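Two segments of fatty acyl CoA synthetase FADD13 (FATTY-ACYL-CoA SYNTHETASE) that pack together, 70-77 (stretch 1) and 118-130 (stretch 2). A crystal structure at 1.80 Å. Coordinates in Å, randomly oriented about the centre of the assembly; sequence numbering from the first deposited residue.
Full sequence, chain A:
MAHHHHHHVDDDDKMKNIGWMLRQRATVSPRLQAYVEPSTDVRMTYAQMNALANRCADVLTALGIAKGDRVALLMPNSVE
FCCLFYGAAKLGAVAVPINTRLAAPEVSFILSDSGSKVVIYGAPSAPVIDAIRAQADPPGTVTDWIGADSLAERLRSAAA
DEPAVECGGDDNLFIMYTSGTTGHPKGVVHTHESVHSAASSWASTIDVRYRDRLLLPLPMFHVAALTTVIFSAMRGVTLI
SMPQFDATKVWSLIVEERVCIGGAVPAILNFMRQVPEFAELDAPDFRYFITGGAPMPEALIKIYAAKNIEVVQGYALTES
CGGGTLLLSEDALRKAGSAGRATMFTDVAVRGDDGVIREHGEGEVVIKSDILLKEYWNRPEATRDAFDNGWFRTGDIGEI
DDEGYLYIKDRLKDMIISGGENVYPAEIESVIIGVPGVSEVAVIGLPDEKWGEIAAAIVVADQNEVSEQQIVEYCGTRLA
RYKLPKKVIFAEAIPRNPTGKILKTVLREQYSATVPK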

# COMPACT_ATOMS: atom_id res chain seq x y z
N ARG A 70 -15.20 -7.37 14.43
CA ARG A 70 -13.83 -7.17 13.94
C ARG A 70 -12.88 -8.14 14.58
O ARG A 70 -12.91 -8.34 15.80
CB ARG A 70 -13.34 -5.73 14.16
CG ARG A 70 -13.77 -4.69 13.10
CD ARG A 70 -15.24 -4.31 13.20
NE ARG A 70 -15.54 -3.61 14.46
CZ ARG A 70 -16.73 -3.52 15.06
NH1 ARG A 70 -17.80 -4.21 14.66
NH2 ARG A 70 -16.82 -2.79 16.16
N VAL A 71 -12.05 -8.75 13.73
CA VAL A 71 -10.98 -9.69 14.14
C VAL A 71 -9.67 -9.04 13.69
O VAL A 71 -9.42 -8.88 12.47
CB VAL A 71 -11.08 -11.05 13.37
CG1 VAL A 71 -9.99 -12.01 13.93
CG2 VAL A 71 -12.53 -11.62 13.52
N ALA A 72 -8.86 -8.62 14.65
CA ALA A 72 -7.56 -8.03 14.32
C ALA A 72 -6.55 -9.14 14.03
O ALA A 72 -6.52 -10.17 14.72
CB ALA A 72 -7.05 -7.11 15.46
N LEU A 73 -5.68 -8.88 13.07
CA LEU A 73 -4.66 -9.83 12.62
C LEU A 73 -3.32 -9.16 12.74
O LEU A 73 -3.04 -8.20 12.02
CB LEU A 73 -4.92 -10.31 11.19
CG LEU A 73 -6.26 -11.00 10.92
CD1 LEU A 73 -6.42 -11.24 9.40
CD2 LEU A 73 -6.40 -12.27 11.73
N LEU A 74 -2.50 -9.65 13.67
CA LEU A 74 -1.15 -9.09 13.90
C LEU A 74 -0.12 -10.21 13.83
O LEU A 74 0.27 -10.80 14.85
CB LEU A 74 -1.14 -8.41 15.29
CG LEU A 74 0.06 -7.59 15.75
CD1 LEU A 74 0.30 -6.37 14.77
CD2 LEU A 74 -0.04 -7.11 17.22
N MET A 75 0.27 -10.55 12.61
CA MET A 75 1.03 -11.76 12.41
C MET A 75 1.85 -11.72 11.12
O MET A 75 1.61 -10.91 10.22
CB MET A 75 0.11 -12.99 12.38
CG MET A 75 -0.89 -12.94 11.27
SD MET A 75 -2.28 -14.12 11.52
CE MET A 75 -3.29 -13.15 12.59
N PRO A 76 2.81 -12.63 11.04
CA PRO A 76 3.61 -12.74 9.85
C PRO A 76 2.83 -13.29 8.70
O PRO A 76 1.76 -13.91 8.87
CB PRO A 76 4.66 -13.78 10.21
CG PRO A 76 4.21 -14.46 11.35
CD PRO A 76 3.28 -13.55 12.09
N ASN A 77 3.37 -13.09 7.52
CA ASN A 77 2.75 -13.70 6.34
C ASN A 77 2.72 -15.22 6.51
O ASN A 77 3.72 -15.86 6.90
CB ASN A 77 3.59 -13.37 5.10
CG ASN A 77 3.37 -11.98 4.61
OD1 ASN A 77 2.95 -11.09 5.37
ND2 ASN A 77 3.66 -11.76 3.34
N VAL A 118 -11.59 -9.83 18.76
CA VAL A 118 -10.64 -10.92 18.86
C VAL A 118 -9.36 -10.42 18.26
O VAL A 118 -9.40 -9.73 17.24
CB VAL A 118 -11.17 -12.15 18.07
CG1 VAL A 118 -10.09 -13.22 17.87
CG2 VAL A 118 -12.42 -12.75 18.81
N VAL A 119 -8.25 -10.74 18.89
CA VAL A 119 -6.94 -10.39 18.37
C VAL A 119 -6.14 -11.66 18.16
O VAL A 119 -5.96 -12.44 19.10
CB VAL A 119 -6.20 -9.44 19.31
CG1 VAL A 119 -4.78 -9.16 18.80
CG2 VAL A 119 -7.08 -8.12 19.45
N ILE A 120 -5.74 -11.90 16.92
CA ILE A 120 -4.93 -13.08 16.58
C ILE A 120 -3.51 -12.60 16.28
O ILE A 120 -3.32 -11.78 15.37
CB ILE A 120 -5.52 -13.87 15.43
CG1 ILE A 120 -6.96 -14.33 15.77
CG2 ILE A 120 -4.62 -15.11 15.17
CD1 ILE A 120 -7.63 -14.97 14.67
N TYR A 121 -2.52 -13.06 17.06
CA TYR A 121 -1.17 -12.57 16.93
C TYR A 121 -0.10 -13.61 16.79
O TYR A 121 -0.15 -14.72 17.37
CB TYR A 121 -0.83 -11.63 18.07
CG TYR A 121 -0.76 -12.28 19.43
CD1 TYR A 121 0.46 -12.71 19.97
CD2 TYR A 121 -1.91 -12.48 20.17
CE1 TYR A 121 0.51 -13.29 21.22
CE2 TYR A 121 -1.86 -13.09 21.40
CZ TYR A 121 -0.67 -13.48 21.92
OH TYR A 121 -0.71 -14.05 23.19
N GLY A 122 0.91 -13.21 16.04
CA GLY A 122 2.03 -14.05 15.77
C GLY A 122 3.02 -13.94 16.88
O GLY A 122 3.01 -12.99 17.67
N ALA A 123 3.92 -14.92 16.93
CA ALA A 123 4.94 -14.96 17.94
C ALA A 123 5.86 -13.71 17.94
O ALA A 123 6.14 -13.16 19.03
CB ALA A 123 5.76 -16.32 17.86
N PRO A 124 6.28 -13.22 16.75
CA PRO A 124 7.04 -11.97 16.77
C PRO A 124 6.30 -10.77 17.40
O PRO A 124 6.95 -9.81 17.77
CB PRO A 124 7.27 -11.69 15.29
CG PRO A 124 7.28 -13.07 14.66
CD PRO A 124 6.15 -13.75 15.39
N SER A 125 4.98 -10.81 17.47
CA SER A 125 4.20 -9.72 18.07
C SER A 125 3.85 -9.94 19.52
O SER A 125 3.22 -9.08 20.15
CB SER A 125 2.91 -9.55 17.30
OG SER A 125 3.25 -9.14 15.99
N ALA A 126 4.27 -11.07 20.09
CA ALA A 126 3.96 -11.32 21.52
C ALA A 126 4.40 -10.16 22.45
O ALA A 126 3.64 -9.78 23.37
CB ALA A 126 4.51 -12.64 21.98
N PRO A 127 5.57 -9.55 22.21
CA PRO A 127 5.93 -8.45 23.08
C PRO A 127 4.99 -7.23 23.02
O PRO A 127 4.74 -6.62 24.06
CB PRO A 127 7.34 -8.06 22.59
CG PRO A 127 7.81 -9.24 21.82
CD PRO A 127 6.60 -9.77 21.19
N VAL A 128 4.51 -6.87 21.83
CA VAL A 128 3.52 -5.79 21.72
C VAL A 128 2.22 -6.13 22.45
O VAL A 128 1.70 -5.30 23.20
CB VAL A 128 3.21 -5.39 20.22
CG1 VAL A 128 1.84 -4.83 20.06
CG2 VAL A 128 4.28 -4.42 19.71
N ILE A 129 1.73 -7.35 22.25
CA ILE A 129 0.47 -7.76 22.85
C ILE A 129 0.63 -7.81 24.36
O ILE A 129 -0.25 -7.35 25.10
CB ILE A 129 -0.01 -9.13 22.30
CG1 ILE A 129 -0.41 -9.03 20.84
CG2 ILE A 129 -1.13 -9.70 23.22
CD1 ILE A 129 -1.55 -7.96 20.50
N ASP A 130 1.76 -8.32 24.83
CA ASP A 130 2.03 -8.36 26.27
C ASP A 130 2.00 -6.97 26.89
O ASP A 130 1.33 -6.75 27.90
CB ASP A 130 3.38 -9.02 26.56
CG ASP A 130 3.36 -10.53 26.33
OD1 ASP A 130 2.27 -11.12 26.14
OD2 ASP A 130 4.44 -11.15 26.32

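Two parallel strands, 70-74 and 118-121, lie side by side with axes 4.7 Å apart at closest approach and an angle of 18° between them, and the backbone supplies the first rule of the contact. Ala72 and Leu74 turn both their N-H and C=O groups toward the partner strand, giving a ladder of four hydrogen bonds. Ala72 N donates to Val118 O (2.9 Å), Ile120 N to Ala72 O (2.9 Å), Leu74 N to Ile120 O (2.8 Å) and Gly122 N to Leu74 O (2.8 Å). Each of these two residues thus bridges two residues of the other stretch, the staggered pattern of parallel sheet. Longer CA-H...O contacts supplement it, from Val71 CA to Val118 O (3.5 Å) and from Tyr121 CA to Leu74 O (3.1 Å). Because the last hydrogen bond reaches Gly122, the pairing runs just beyond the second strand.

The side chains alternate between the two faces of the sheet. Val71, Leu73, Val118 and Ile120 share one face, where the beta-branched Val71, Val118 and Ile120 suit extended backbone and Leu73 adds apolar bulk to this buried face. Val71 CG1 meets Val118 CG1 at 4.1 Å and Ile120 CD1 at 3.9 Å, while Leu73 CD2 lies 4.1 Å from Ile120 CB. Met75, beyond the first strand, joins this cluster through its flexible chain: its CB points sideways, but its end comes back so that CE sits 3.5 Å from Ile120 CG2.

On the other face are Ala72, Val119, Leu74 and Tyr121. Small Ala72 packs its CB 4.1 Å from Val119 CG2. Leu74 has the largest area covered by the opposing stretch, 108 Å², and its t, p rotamer places CD2 3.7 Å from Ile129 CD1 and 4.1 Å from Val128 CG1. One leucine therefore ties the strand to the helix that follows its partner. Ser125 adds a small side chain to this site, with OG 3.6 Å from Leu74 CG, a packing contact. Tyr121 contributes mainly near its backbone, CB lying 4.3 Å from Leu74 CB, while the end of its side chain leads away.

Where the strands end, absence of a side chain matters. An ideal CB on Gly122 would point toward stretch 1 and fall 2.4 Å from Pro76 CD, a clash, so glycine permits the close approach of Gly122 CA to Met75 CA (4.2 Å). Just past the strand ends, at the exposed margin of the contact, Pro76 CD lies 4.4 Å from Pro124 CD. Altogether the two stretches bury 567 Å², with polar pairing confined to the backbone and apolar packing on both faces.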